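NEQ011 (Nanoarchaeum equitans Kin4-M, PDB 6GQ8) probably reduces superoxide at a mononuclear iron centre, as a neelaredoxin-type superoxide reductase. Local coordinates at residues H10-E15 with A93-T98; Q44-Y49 with A61-K66. One frame throughout, in Å; residues are numbered along the deposited sequence.

Interaction 1: H10-E15 with A93-T98. With FE (Fe (III) ion), chain E.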
ATOM      1  N   HIS A  10     -11.272 -17.205  -6.394  1.00 48.34           N
ATOM      2  CA  HIS A  10     -10.480 -16.470  -5.419  1.00 46.10           C
ATOM      3  C   HIS A  10      -8.984 -16.753  -5.465  1.00 47.84           C
ATOM      4  O   HIS A  10      -8.209 -15.914  -4.997  1.00 45.30           O
ATOM      5  CB  HIS A  10     -10.976 -16.767  -3.994  1.00 45.96           C
ATOM      6  CG  HIS A  10     -12.379 -16.316  -3.729  1.00 44.56           C
ATOM      7  ND1 HIS A  10     -13.458 -17.172  -3.786  1.00 48.62           N
ATOM      8  CD2 HIS A  10     -12.879 -15.106  -3.384  1.00 46.17           C
ATOM      9  CE1 HIS A  10     -14.563 -16.506  -3.500  1.00 49.75           C
ATOM     10  NE2 HIS A  10     -14.240 -15.250  -3.252  1.00 46.36           N
ATOM     11  N   SER A  11      -8.556 -17.890  -6.003  1.00 49.36           N
ATOM     12  CA  SER A  11      -7.138 -18.241  -5.967  1.00 45.74           C
ATOM     13  C   SER A  11      -6.341 -17.350  -6.916  1.00 42.54           C
ATOM     14  O   SER A  11      -6.708 -17.215  -8.088  1.00 44.88           O
ATOM     15  CB  SER A  11      -6.932 -19.710  -6.333  1.00 48.39           C
ATOM     16  OG  SER A  11      -7.428 -20.563  -5.317  1.00 50.89           O
ATOM     17  N   PRO A  12      -5.256 -16.720  -6.453  1.00 42.02           N
ATOM     18  CA  PRO A  12      -4.409 -15.917  -7.347  1.00 43.31           C
ATOM     19  C   PRO A  12      -3.512 -16.811  -8.188  1.00 48.09           C
ATOM     20  O   PRO A  12      -2.553 -17.404  -7.686  1.00 55.97           O
ATOM     21  CB  PRO A  12      -3.603 -15.050  -6.370  1.00 43.34           C
ATOM     22  CG  PRO A  12      -3.537 -15.857  -5.115  1.00 42.15           C
ATOM     23  CD  PRO A  12      -4.822 -16.645  -5.047  1.00 41.78           C
ATOM     24  N   ILE A  13      -3.816 -16.905  -9.478  1.00 47.79           N
ATOM     25  CA  ILE A  13      -3.072 -17.787 -10.373  1.00 47.05           C
ATOM     26  C   ILE A  13      -1.786 -17.094 -10.803  1.00 44.95           C
ATOM     27  O   ILE A  13      -1.806 -15.938 -11.238  1.00 46.28           O
ATOM     28  CB  ILE A  13      -3.928 -18.173 -11.589  1.00 52.01           C
ATOM     29  CG1 ILE A  13      -5.192 -18.906 -11.139  1.00 55.70           C
ATOM     30  CG2 ILE A  13      -3.126 -19.032 -12.558  1.00 53.94           C
ATOM     31  CD1 ILE A  13      -4.916 -20.108 -10.260  1.00 58.19           C
ATOM     32  N   ILE A  14      -0.667 -17.807 -10.700  1.00 45.59           N
ATOM     33  CA  ILE A  14       0.651 -17.269 -11.022  1.00 46.80           C
ATOM     34  C   ILE A  14       1.111 -17.853 -12.352  1.00 47.69           C
ATOM     35  O   ILE A  14       1.054 -19.072 -12.553  1.00 50.09           O
ATOM     36  CB  ILE A  14       1.671 -17.585  -9.913  1.00 43.48           C
ATOM     37  CG1 ILE A  14       1.176 -17.073  -8.559  1.00 40.02           C
ATOM     38  CG2 ILE A  14       3.029 -16.989 -10.249  1.00 41.55           C
ATOM     39  CD1 ILE A  14       1.950 -17.626  -7.385  1.00 39.17           C
ATOM     40  N   GLU A  15       1.581 -16.987 -13.248  1.00 49.03           N
ATOM     41  CA  GLU A  15       2.269 -17.400 -14.465  1.00 55.63           C
ATOM     42  C   GLU A  15       3.633 -16.730 -14.529  1.00 57.10           C
ATOM     43  O   GLU A  15       3.776 -15.556 -14.174  1.00 56.39           O
ATOM     44  CB  GLU A  15       1.470 -17.061 -15.726  1.00 62.88           C
ATOM     45  CG  GLU A  15       0.183 -17.842 -15.878  1.00 73.75           C
ATOM     46  CD  GLU A  15      -0.481 -17.604 -17.220  1.00 87.45           C
ATOM     47  OE1 GLU A  15      -0.014 -16.718 -17.969  1.00 91.63           O
ATOM     48  OE2 GLU A  15      -1.457 -18.316 -17.535  1.00 92.68           O
ATOM     49  N   ALA A  93       1.762 -15.992  -3.896  1.00 38.63           N
ATOM     50  CA  ALA A  93       0.800 -14.926  -4.123  1.00 33.24           C
ATOM     51  C   ALA A  93      -0.285 -15.013  -3.063  1.00 32.87           C
ATOM     52  O   ALA A  93      -0.822 -16.096  -2.807  1.00 33.42           O
ATOM     53  CB  ALA A  93       0.187 -15.016  -5.522  1.00 37.49           C
ATOM     54  N   ILE A  94      -0.601 -13.876  -2.455  1.00 32.24           N
ATOM     55  CA  ILE A  94      -1.651 -13.770  -1.451  1.00 34.08           C
ATOM     56  C   ILE A  94      -2.614 -12.696  -1.922  1.00 32.41           C
ATOM     57  O   ILE A  94      -2.205 -11.556  -2.166  1.00 33.68           O
ATOM     58  CB  ILE A  94      -1.085 -13.427  -0.064  1.00 34.05           C
ATOM     59  CG1 ILE A  94      -0.144 -14.534   0.421  1.00 39.67           C
ATOM     60  CG2 ILE A  94      -2.213 -13.192   0.934  1.00 36.36           C
ATOM     61  CD1 ILE A  94       0.390 -14.310   1.821  1.00 42.53           C
ATOM     62  N   SER A  95      -3.886 -13.057  -2.054  1.00 33.22           N
ATOM     63  CA  SER A  95      -4.912 -12.137  -2.513  1.00 31.71           C
ATOM     64  C   SER A  95      -6.003 -12.024  -1.459  1.00 32.79           C
ATOM     65  O   SER A  95      -6.217 -12.943  -0.662  1.00 35.22           O
ATOM     66  CB  SER A  95      -5.514 -12.597  -3.843  1.00 29.03           C
ATOM     67  OG  SER A  95      -6.134 -13.861  -3.698  1.00 37.44           O
ATOM     68  N   TYR A  96      -6.701 -10.890  -1.466  1.00 30.09           N
ATOM     69  CA  TYR A  96      -7.709 -10.591  -0.458  1.00 31.43           C
ATOM     70  C   TYR A  96      -9.026 -10.241  -1.128  1.00 32.09           C
ATOM     71  O   TYR A  96      -9.068  -9.375  -2.008  1.00 28.87           O
ATOM     72  CB  TYR A  96      -7.269  -9.438   0.448  1.00 27.52           C
ATOM     73  CG  TYR A  96      -8.345  -8.970   1.409  1.00 27.05           C
ATOM     74  CD1 TYR A  96      -8.721  -9.752   2.491  1.00 32.99           C
ATOM     75  CD2 TYR A  96      -8.968  -7.743   1.240  1.00 26.51           C
ATOM     76  CE1 TYR A  96      -9.697  -9.328   3.378  1.00 29.11           C
ATOM     77  CE2 TYR A  96      -9.948  -7.312   2.121  1.00 27.13           C
ATOM     78  CZ  TYR A  96     -10.308  -8.110   3.187  1.00 28.38           C
ATOM     79  OH  TYR A  96     -11.282  -7.687   4.068  1.00 29.33           O
ATOM     80  N   CYS A  97     -10.090 -10.920  -0.713  1.00 32.90           N
ATOM     81  CA  CYS A  97     -11.450 -10.594  -1.109  1.00 31.91           C
ATOM     82  C   CYS A  97     -12.173  -9.977   0.079  1.00 33.05           C
ATOM     83  O   CYS A  97     -12.021 -10.440   1.214  1.00 31.60           O
ATOM     84  CB  CYS A  97     -12.198 -11.837  -1.597  1.00 33.42           C
ATOM     85  SG  CYS A  97     -13.974 -11.597  -1.813  1.00 36.54           S
ATOM     86  N   THR A  98     -12.938  -8.916  -0.180  1.00 30.32           N
ATOM     87  CA  THR A  98     -13.568  -8.165   0.901  1.00 30.48           C
ATOM     88  C   THR A  98     -14.630  -8.961   1.647  1.00 38.88           C
ATOM     89  O   THR A  98     -15.069  -8.519   2.715  1.00 37.11           O
ATOM     90  CB  THR A  98     -14.180  -6.872   0.362  1.00 34.16           C
ATOM     91  OG1 THR A  98     -15.109  -7.179  -0.683  1.00 31.89           O
ATOM     92  CG2 THR A  98     -13.092  -5.956  -0.180  1.00 36.45           C
TER
HETATM   93 FE    FE E 201     -15.330 -13.312  -2.971  1.00 41.20          FE

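Interaction 2: Q44-Y49 with A61-K66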
ATOM      1  N   GLN A  44      -9.316  -6.937  -3.616  1.00 34.00           N
ATOM      2  CA  GLN A  44      -8.748  -5.636  -3.285  1.00 36.73           C
ATOM      3  C   GLN A  44      -7.261  -5.541  -3.601  1.00 31.15           C
ATOM      4  O   GLN A  44      -6.806  -4.507  -4.100  1.00 30.27           O
ATOM      5  CB  GLN A  44      -8.988  -5.324  -1.806  1.00 37.39           C
ATOM      6  CG  GLN A  44      -8.853  -3.854  -1.451  1.00 41.49           C
ATOM      7  CD  GLN A  44      -9.316  -3.559  -0.033  1.00 46.95           C
ATOM      8  OE1 GLN A  44      -8.584  -3.789   0.930  1.00 47.75           O
ATOM      9  NE2 GLN A  44     -10.544  -3.062   0.100  1.00 45.52           N
ATOM     10  N   TRP A  45      -6.488  -6.587  -3.322  1.00 27.19           N
ATOM     11  CA  TRP A  45      -5.045  -6.499  -3.504  1.00 26.33           C
ATOM     12  C   TRP A  45      -4.445  -7.893  -3.617  1.00 25.07           C
ATOM     13  O   TRP A  45      -5.082  -8.899  -3.296  1.00 25.61           O
ATOM     14  CB  TRP A  45      -4.387  -5.721  -2.357  1.00 21.85           C
ATOM     15  CG  TRP A  45      -4.713  -6.226  -0.978  1.00 19.68           C
ATOM     16  CD1 TRP A  45      -5.662  -5.728  -0.124  1.00 22.95           C
ATOM     17  CD2 TRP A  45      -4.086  -7.313  -0.288  1.00 20.57           C
ATOM     18  NE1 TRP A  45      -5.660  -6.439   1.051  1.00 23.50           N
ATOM     19  CE2 TRP A  45      -4.698  -7.413   0.979  1.00 22.41           C
ATOM     20  CE3 TRP A  45      -3.054  -8.203  -0.611  1.00 24.90           C
ATOM     21  CZ2 TRP A  45      -4.323  -8.377   1.915  1.00 26.84           C
ATOM     22  CZ3 TRP A  45      -2.683  -9.157   0.318  1.00 23.43           C
ATOM     23  CH2 TRP A  45      -3.317  -9.237   1.567  1.00 26.80           C
ATOM     24  N   VAL A  46      -3.196  -7.930  -4.078  1.00 27.67           N
ATOM     25  CA  VAL A  46      -2.400  -9.150  -4.124  1.00 27.83           C
ATOM     26  C   VAL A  46      -0.982  -8.820  -3.672  1.00 23.22           C
ATOM     27  O   VAL A  46      -0.397  -7.827  -4.116  1.00 20.68           O
ATOM     28  CB  VAL A  46      -2.394  -9.787  -5.529  1.00 35.19           C
ATOM     29  CG1 VAL A  46      -2.062  -8.751  -6.589  1.00 36.83           C
ATOM     30  CG2 VAL A  46      -1.410 -10.944  -5.586  1.00 39.03           C
ATOM     31  N   ASP A  47      -0.443  -9.630  -2.766  1.00 22.98           N
ATOM     32  CA  ASP A  47       0.958  -9.557  -2.376  1.00 26.10           C
ATOM     33  C   ASP A  47       1.716 -10.701  -3.036  1.00 27.80           C
ATOM     34  O   ASP A  47       1.228 -11.833  -3.082  1.00 31.52           O
ATOM     35  CB  ASP A  47       1.119  -9.643  -0.856  1.00 27.45           C
ATOM     36  CG  ASP A  47       0.970  -8.300  -0.172  1.00 30.19           C
ATOM     37  OD1 ASP A  47       1.316  -7.274  -0.789  1.00 31.43           O
ATOM     38  OD2 ASP A  47       0.514  -8.273   0.993  1.00 33.40           O
ATOM     39  N   LEU A  48       2.905 -10.400  -3.557  1.00 29.05           N
ATOM     40  CA  LEU A  48       3.748 -11.396  -4.209  1.00 27.31           C
ATOM     41  C   LEU A  48       5.057 -11.520  -3.445  1.00 29.40           C
ATOM     42  O   LEU A  48       5.767 -10.526  -3.259  1.00 29.80           O
ATOM     43  CB  LEU A  48       4.017 -11.022  -5.667  1.00 29.31           C
ATOM     44  CG  LEU A  48       4.956 -11.957  -6.436  1.00 35.46           C
ATOM     45  CD1 LEU A  48       4.313 -13.319  -6.664  1.00 35.62           C
ATOM     46  CD2 LEU A  48       5.378 -11.333  -7.752  1.00 38.07           C
ATOM     47  N   TYR A  49       5.379 -12.737  -3.014  1.00 26.25           N
ATOM     48  CA  TYR A  49       6.628 -13.020  -2.324  1.00 30.07           C
ATOM     49  C   TYR A  49       7.442 -14.035  -3.114  1.00 32.28           C
ATOM     50  O   TYR A  49       6.899 -14.830  -3.887  1.00 35.95           O
ATOM     51  CB  TYR A  49       6.380 -13.569  -0.914  1.00 30.47           C
ATOM     52  CG  TYR A  49       5.556 -12.670  -0.016  1.00 31.25           C
ATOM     53  CD1 TYR A  49       6.167 -11.787   0.868  1.00 29.17           C
ATOM     54  CD2 TYR A  49       4.171 -12.721  -0.036  1.00 31.02           C
ATOM     55  CE1 TYR A  49       5.417 -10.970   1.698  1.00 29.32           C
ATOM     56  CE2 TYR A  49       3.411 -11.910   0.792  1.00 27.87           C
ATOM     57  CZ  TYR A  49       4.041 -11.038   1.656  1.00 29.76           C
ATOM     58  OH  TYR A  49       3.289 -10.231   2.474  1.00 35.59           O
ATOM     59  N   ALA A  61       6.353  -7.628  -4.625  1.00 29.34           N
ATOM     60  CA  ALA A  61       5.449  -6.595  -5.106  1.00 26.67           C
ATOM     61  C   ALA A  61       4.184  -6.575  -4.262  1.00 25.22           C
ATOM     62  O   ALA A  61       3.794  -7.587  -3.673  1.00 28.43           O
ATOM     63  CB  ALA A  61       5.089  -6.802  -6.580  1.00 26.87           C
ATOM     64  N   ARG A  62       3.564  -5.400  -4.198  1.00 24.82           N
ATOM     65  CA  ARG A  62       2.240  -5.220  -3.613  1.00 24.08           C
ATOM     66  C   ARG A  62       1.397  -4.432  -4.607  1.00 24.13           C
ATOM     67  O   ARG A  62       1.779  -3.327  -5.004  1.00 29.98           O
ATOM     68  CB  ARG A  62       2.331  -4.501  -2.263  1.00 25.12           C
ATOM     69  CG  ARG A  62       1.005  -4.092  -1.639  1.00 23.57           C
ATOM     70  CD  ARG A  62       1.181  -3.749  -0.153  1.00 28.13           C
ATOM     71  NE  ARG A  62       1.246  -4.943   0.686  1.00 28.53           N
ATOM     72  CZ  ARG A  62       1.525  -4.936   1.987  1.00 28.55           C
ATOM     73  NH1 ARG A  62       1.780  -3.794   2.612  1.00 29.72           N
ATOM     74  NH2 ARG A  62       1.549  -6.075   2.667  1.00 30.11           N
ATOM     75  N   ILE A  63       0.270  -5.003  -5.028  1.00 23.99           N
ATOM     76  CA  ILE A  63      -0.591  -4.383  -6.030  1.00 24.39           C
ATOM     77  C   ILE A  63      -1.974  -4.206  -5.425  1.00 25.63           C
ATOM     78  O   ILE A  63      -2.608  -5.187  -5.015  1.00 28.08           O
ATOM     79  CB  ILE A  63      -0.675  -5.212  -7.322  1.00 25.29           C
ATOM     80  CG1 ILE A  63       0.723  -5.484  -7.880  1.00 29.29           C
ATOM     81  CG2 ILE A  63      -1.533  -4.491  -8.352  1.00 29.67           C
ATOM     82  CD1 ILE A  63       1.154  -6.925  -7.739  1.00 28.20           C
ATOM     83  N   GLU A  64      -2.442  -2.965  -5.377  1.00 27.64           N
ATOM     84  CA  GLU A  64      -3.789  -2.649  -4.925  1.00 27.72           C
ATOM     85  C   GLU A  64      -4.649  -2.320  -6.137  1.00 28.50           C
ATOM     86  O   GLU A  64      -4.282  -1.466  -6.951  1.00 25.70           O
ATOM     87  CB  GLU A  64      -3.793  -1.473  -3.947  1.00 28.53           C
ATOM     88  CG  GLU A  64      -2.926  -1.647  -2.711  1.00 29.08           C
ATOM     89  CD  GLU A  64      -3.741  -1.950  -1.464  1.00 34.33           C
ATOM     90  OE1 GLU A  64      -4.976  -2.101  -1.579  1.00 34.06           O
ATOM     91  OE2 GLU A  64      -3.148  -2.011  -0.364  1.00 34.28           O
ATOM     92  N   PHE A  65      -5.775  -3.020  -6.266  1.00 26.62           N
ATOM     93  CA  PHE A  65      -6.762  -2.741  -7.303  1.00 26.55           C
ATOM     94  C   PHE A  65      -7.797  -1.796  -6.702  1.00 26.49           C
ATOM     95  O   PHE A  65      -8.607  -2.207  -5.866  1.00 26.65           O
ATOM     96  CB  PHE A  65      -7.392  -4.042  -7.797  1.00 27.03           C
ATOM     97  CG  PHE A  65      -6.388  -5.126  -8.084  1.00 35.15           C
ATOM     98  CD1 PHE A  65      -5.520  -5.020  -9.160  1.00 27.67           C
ATOM     99  CD2 PHE A  65      -6.298  -6.242  -7.266  1.00 32.62           C
ATOM    100  CE1 PHE A  65      -4.592  -6.014  -9.426  1.00 27.88           C
ATOM    101  CE2 PHE A  65      -5.370  -7.237  -7.524  1.00 30.71           C
ATOM    102  CZ  PHE A  65      -4.517  -7.123  -8.608  1.00 29.50           C
ATOM    103  N   LYS A  66      -7.771  -0.532  -7.125  1.00 27.22           N
ATOM    104  CA  LYS A  66      -8.376   0.540  -6.341  1.00 35.77           C
ATOM    105  C   LYS A  66      -9.791   0.916  -6.760  1.00 34.66           C
ATOM    106  O   LYS A  66     -10.546   1.428  -5.926  1.00 30.80           O
ATOM    107  CB  LYS A  66      -7.498   1.796  -6.403  1.00 36.94           C
ATOM    108  CG  LYS A  66      -6.175   1.670  -5.669  1.00 38.47           C
ATOM    109  CD  LYS A  66      -6.406   1.414  -4.194  1.00 35.69           C
ATOM    110  CE  LYS A  66      -5.300   1.992  -3.336  1.00 33.41           C
ATOM    111  NZ  LYS A  66      -5.611   1.764  -1.905  1.00 33.39           N
TER

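Interaction 1: H10-E15 with A93-T98
Cys97 SG is gripped twice: it binds the iron at 2.5 Å and takes part in a hydrogen bond with a residue just beyond the two segments. With SG anti to the backbone N (chi1 169°), the thiolate is carried to the metal beside the imidazole of His10, whose NE2 lies 2.2 Å from FE. The sulfur sits in the plane of that ring, at its edge, and the backing carbon Cys97 CB comes within 3.8 Å of His10 CD2. Asn7 OD1 holds the other ring nitrogen, His10 ND1, as a second-shell partner that should fix the ring's rotation. His35, His41 and His100 complete the four-histidine, one-cysteine site of superoxide reductases.

Farther from the metal, Ser95 OG takes the crowded position between its backbone N and carbonyl carbon (chi1 61°) and gives a weak hydrogen bond of 3.2 Å to His10 O. The same hydroxyl meets Pro12 CD at 3.4 Å. Ala93 CB closes the row, touching Pro12 CG at 3.8 Å and the tip of Ile14, CD1, at 3.7 Å.

The two segments run roughly antiparallel (148°) but belong to different sheets of a beta sandwich. The first pairs with strand 22-29, the second lies between 101-108 and 43-52, and Trp103 of 101-108 stacks on the His10 ring.

Interaction 2: Q44-Y49 with A61-K66
Asp47 CG lies beside its backbone N (chi1 -85°), while the Arg62 chain starts anti to its own N and bends at chi3 (-79°), so carboxylate and guanidinium come alongside each other on the same face of the hairpin. Arg62 grips side-on with two nitrogens: NE reaches the syn lone pair of Asp47 OD1 at 2.8 Å, and NH2 meets Asp47 OD2 at 3.0 Å from above the carboxylate plane. The two planes are turned 34° apart.

Beneath this pair, five backbone hydrogen bonds tie the antiparallel strands, from Phe65 N to Gln44 O (2.8 Å) to the reciprocal bonds of Leu48 with Ala61. On the other face, Val46 CG1 meets Phe65 CZ at 3.6 Å, the two side chains crossing obliquely, and Ile63 CB at 3.9 Å.

Arg62 NH1 bridges to Glu64 of the second subunit, and the guanidinium makes a cation-pi contact with Trp45 there; an alanine here would remove both N-H donors to Asp47 and the link to Glu64, and would probably destabilise the buried carboxylate and the interface. Two N-H donors, with a weak hydrogen bond between OD1 and NE2 of His59 of the same chain, would favour the ionised carboxylate despite its burial.

Interaction 2 is nested along the chain inside the loop closed by interaction 1, and their centres are about 9 Å apart. Strands 89-97 and 43-52, neighbours in one sheet, join them: Ile94 O lies 2.7 Å from Asp47 N and Tyr96 O lies 2.9 Å from Gln44 N, both probable hydrogen bonds. Interaction 1 crosses from that sheet to the opposing one and holds two iron ligands; at interaction 2 residues 62-64 pair with a strand of the fourth subunit, so the sheet runs on across that interface. Its closest link to the metal site is Gln44, whose side chain is, at nearest atoms, about 7 Å from that of Cys97 and about 10 Å from the iron. Both interactions touch the second subunit.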